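Local coordinates for bradyzoite pseudokinase 1 (Toxoplasma gondii, PDB 6M7Z), which is a divergent member of the protein kinase family that lacks the glycine-rich loop and regulates the membrane ultrastructure of the parasitophorous vacuole, at residues M153-K158 with E302-G307. Residues are numbered along the deposited sequence; the frame is centred on the assembly and turned at random.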
loop_
_atom_site.group_PDB
_atom_site.type_symbol
_atom_site.label_atom_id
_atom_site.label_comp_id
_atom_site.label_asym_id
_atom_site.label_seq_id
_atom_site.Cartn_x
_atom_site.Cartn_y
_atom_site.Cartn_z
ATOM N N MET A 153 3.297 -8.359 7.075
ATOM C CA MET A 153 3.738 -6.980 7.004
ATOM C C MET A 153 5.251 -6.898 6.760
ATOM O O MET A 153 5.690 -6.127 5.879
ATOM C CB MET A 153 3.361 -6.209 8.272
ATOM C CG MET A 153 1.894 -5.781 8.310
ATOM S SD MET A 153 1.237 -5.474 9.969
ATOM C CE MET A 153 2.104 -3.962 10.380
ATOM N N VAL A 154 6.035 -7.686 7.508
ATOM C CA VAL A 154 7.502 -7.753 7.333
ATOM C C VAL A 154 7.828 -8.220 5.907
ATOM O O VAL A 154 8.705 -7.673 5.257
ATOM C CB VAL A 154 8.173 -8.685 8.365
ATOM C CG1 VAL A 154 9.664 -8.826 8.119
ATOM C CG2 VAL A 154 7.960 -8.244 9.790
ATOM N N ALA A 155 7.129 -9.258 5.446
ATOM C CA ALA A 155 7.385 -9.849 4.138
ATOM C C ALA A 155 7.134 -8.807 3.045
ATOM O O ALA A 155 7.872 -8.739 2.072
ATOM C CB ALA A 155 6.519 -11.070 3.923
ATOM N N ALA A 156 6.063 -8.025 3.219
ATOM C CA ALA A 156 5.653 -7.039 2.228
ATOM C C ALA A 156 6.755 -5.977 2.087
ATOM O O ALA A 156 7.156 -5.627 0.964
ATOM C CB ALA A 156 4.334 -6.440 2.615
ATOM N N LEU A 157 7.266 -5.514 3.231
ATOM C CA LEU A 157 8.330 -4.521 3.264
ATOM C C LEU A 157 9.594 -5.074 2.588
ATOM O O LEU A 157 10.235 -4.385 1.788
ATOM C CB LEU A 157 8.630 -4.140 4.718
ATOM C CG LEU A 157 9.673 -3.038 4.902
ATOM C CD1 LEU A 157 9.336 -1.830 4.055
ATOM C CD2 LEU A 157 9.781 -2.638 6.356
ATOM N N LYS A 158 9.940 -6.325 2.913
ATOM C CA LYS A 158 11.102 -6.996 2.340
ATOM C C LYS A 158 10.995 -7.029 0.811
ATOM O O LYS A 158 11.992 -6.778 0.123
ATOM C CB LYS A 158 11.252 -8.420 2.884
ATOM C CG LYS A 158 12.625 -9.023 2.614
ATOM C CD LYS A 158 12.718 -10.517 2.787
ATOM C CE LYS A 158 13.926 -11.099 2.081
ATOM N NZ LYS A 158 13.662 -12.484 1.625
ATOM N N GLU A 302 7.916 -18.439 2.658
ATOM C CA GLU A 302 7.806 -18.530 1.205
ATOM C C GLU A 302 6.330 -18.400 0.794
ATOM O O GLU A 302 6.043 -17.782 -0.233
ATOM C CB GLU A 302 8.443 -19.813 0.663
ATOM C CG GLU A 302 8.828 -19.684 -0.808
ATOM C CD GLU A 302 9.672 -20.803 -1.394
ATOM O OE1 GLU A 302 9.257 -21.983 -1.293
ATOM O OE2 GLU A 302 10.738 -20.492 -1.984
ATOM N N ASP A 303 5.416 -18.962 1.602
ATOM C CA ASP A 303 3.959 -18.921 1.331
ATOM C C ASP A 303 3.398 -17.513 1.582
ATOM O O ASP A 303 2.506 -17.051 0.841
ATOM C CB ASP A 303 3.181 -19.924 2.186
ATOM C CG ASP A 303 3.423 -21.372 1.808
ATOM O OD1 ASP A 303 3.549 -21.649 0.599
ATOM O OD2 ASP A 303 3.473 -22.211 2.724
ATOM N N ILE A 304 3.897 -16.853 2.635
ATOM C CA ILE A 304 3.522 -15.481 2.952
ATOM C C ILE A 304 3.873 -14.602 1.742
ATOM O O ILE A 304 3.027 -13.841 1.263
ATOM C CB ILE A 304 4.216 -14.975 4.237
ATOM C CG1 ILE A 304 4.045 -15.934 5.424
ATOM C CG2 ILE A 304 3.728 -13.570 4.557
ATOM C CD1 ILE A 304 4.857 -15.603 6.672
ATOM N N GLU A 305 5.109 -14.761 1.243
ATOM C CA GLU A 305 5.677 -13.954 0.162
ATOM C C GLU A 305 4.947 -14.210 -1.162
ATOM O O GLU A 305 4.927 -13.336 -2.018
ATOM C CB GLU A 305 7.176 -14.215 0.018
ATOM C CG GLU A 305 7.998 -13.631 1.155
ATOM C CD GLU A 305 9.475 -13.984 1.169
ATOM O OE1 GLU A 305 10.229 -13.333 1.916
ATOM O OE2 GLU A 305 9.866 -14.916 0.445
ATOM N N GLU A 306 4.349 -15.395 -1.319
ATOM C CA GLU A 306 3.598 -15.739 -2.531
ATOM C C GLU A 306 2.170 -15.201 -2.435
ATOM O O GLU A 306 1.439 -15.214 -3.426
ATOM C CB GLU A 306 3.558 -17.250 -2.776
ATOM C CG GLU A 306 4.867 -17.851 -3.283
ATOM C CD GLU A 306 5.695 -17.022 -4.260
ATOM O OE1 GLU A 306 6.908 -16.834 -3.996
ATOM O OE2 GLU A 306 5.134 -16.569 -5.286
ATOM N N GLY A 307 1.769 -14.758 -1.239
ATOM C CA GLY A 307 0.522 -14.018 -1.061
ATOM C C GLY A 307 -0.640 -14.912 -0.675
ATOM O O GLY A 307 -1.800 -14.582 -0.960
#
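The segments 153-158 and 302-306 cross at -67°, their short axes 9.3 Å apart at closest approach, and the backbones draw nearest where Ala155 CA lies 6.0 Å from Glu305 CA. Ala155 points its methyl at the last turn of the second helix. There its CB touches the branch methyl of Ile304 (CB to CG2, 3.8 Å) and, a little further off, the aliphatic part of Glu305 (CB to CG, 4.1 Å), so one small side chain rests against two successive residues. The first torsion of Ile304 decides which branch is used: CG2, anti to the backbone N, meets Ala155, while CG1 lies beside that N. One turn on from Ala155, Lys158 has CG anti to its backbone N (chi1 -165°), and beyond CG its chain runs extended and passes slantwise across the straight chain of Glu305. The ammonium forms a salt bridge at a rather long 3.5 Å from Lys158 NZ to Glu305 OE1, and Lys158 CD passes 3.9 Å from the same oxygen. Charge thus closes the partly exposed border of a contact whose apolar part, Ala155 against Ile304, is buried. Just beyond, Gly307 is the first residue to leave helical geometry, in a Schellman motif with positive phi (94°) and Gly307 N bonded to Ile304 O at 2.9 Å. In the kinase C-lobe the contact sets the short C-terminal helix 301-306 against the long helix 146-161, the counterpart of helix E in canonical kinases. Met291 of helix 287-291 touches both Lys158 and Glu305, and Leu108 from a loop packs on Ala155. Away from helix 301-306, Met153 of helix 146-161 lies on Leu237 and Phe241 of helix 230-248 and on Phe175 of strand 175-177.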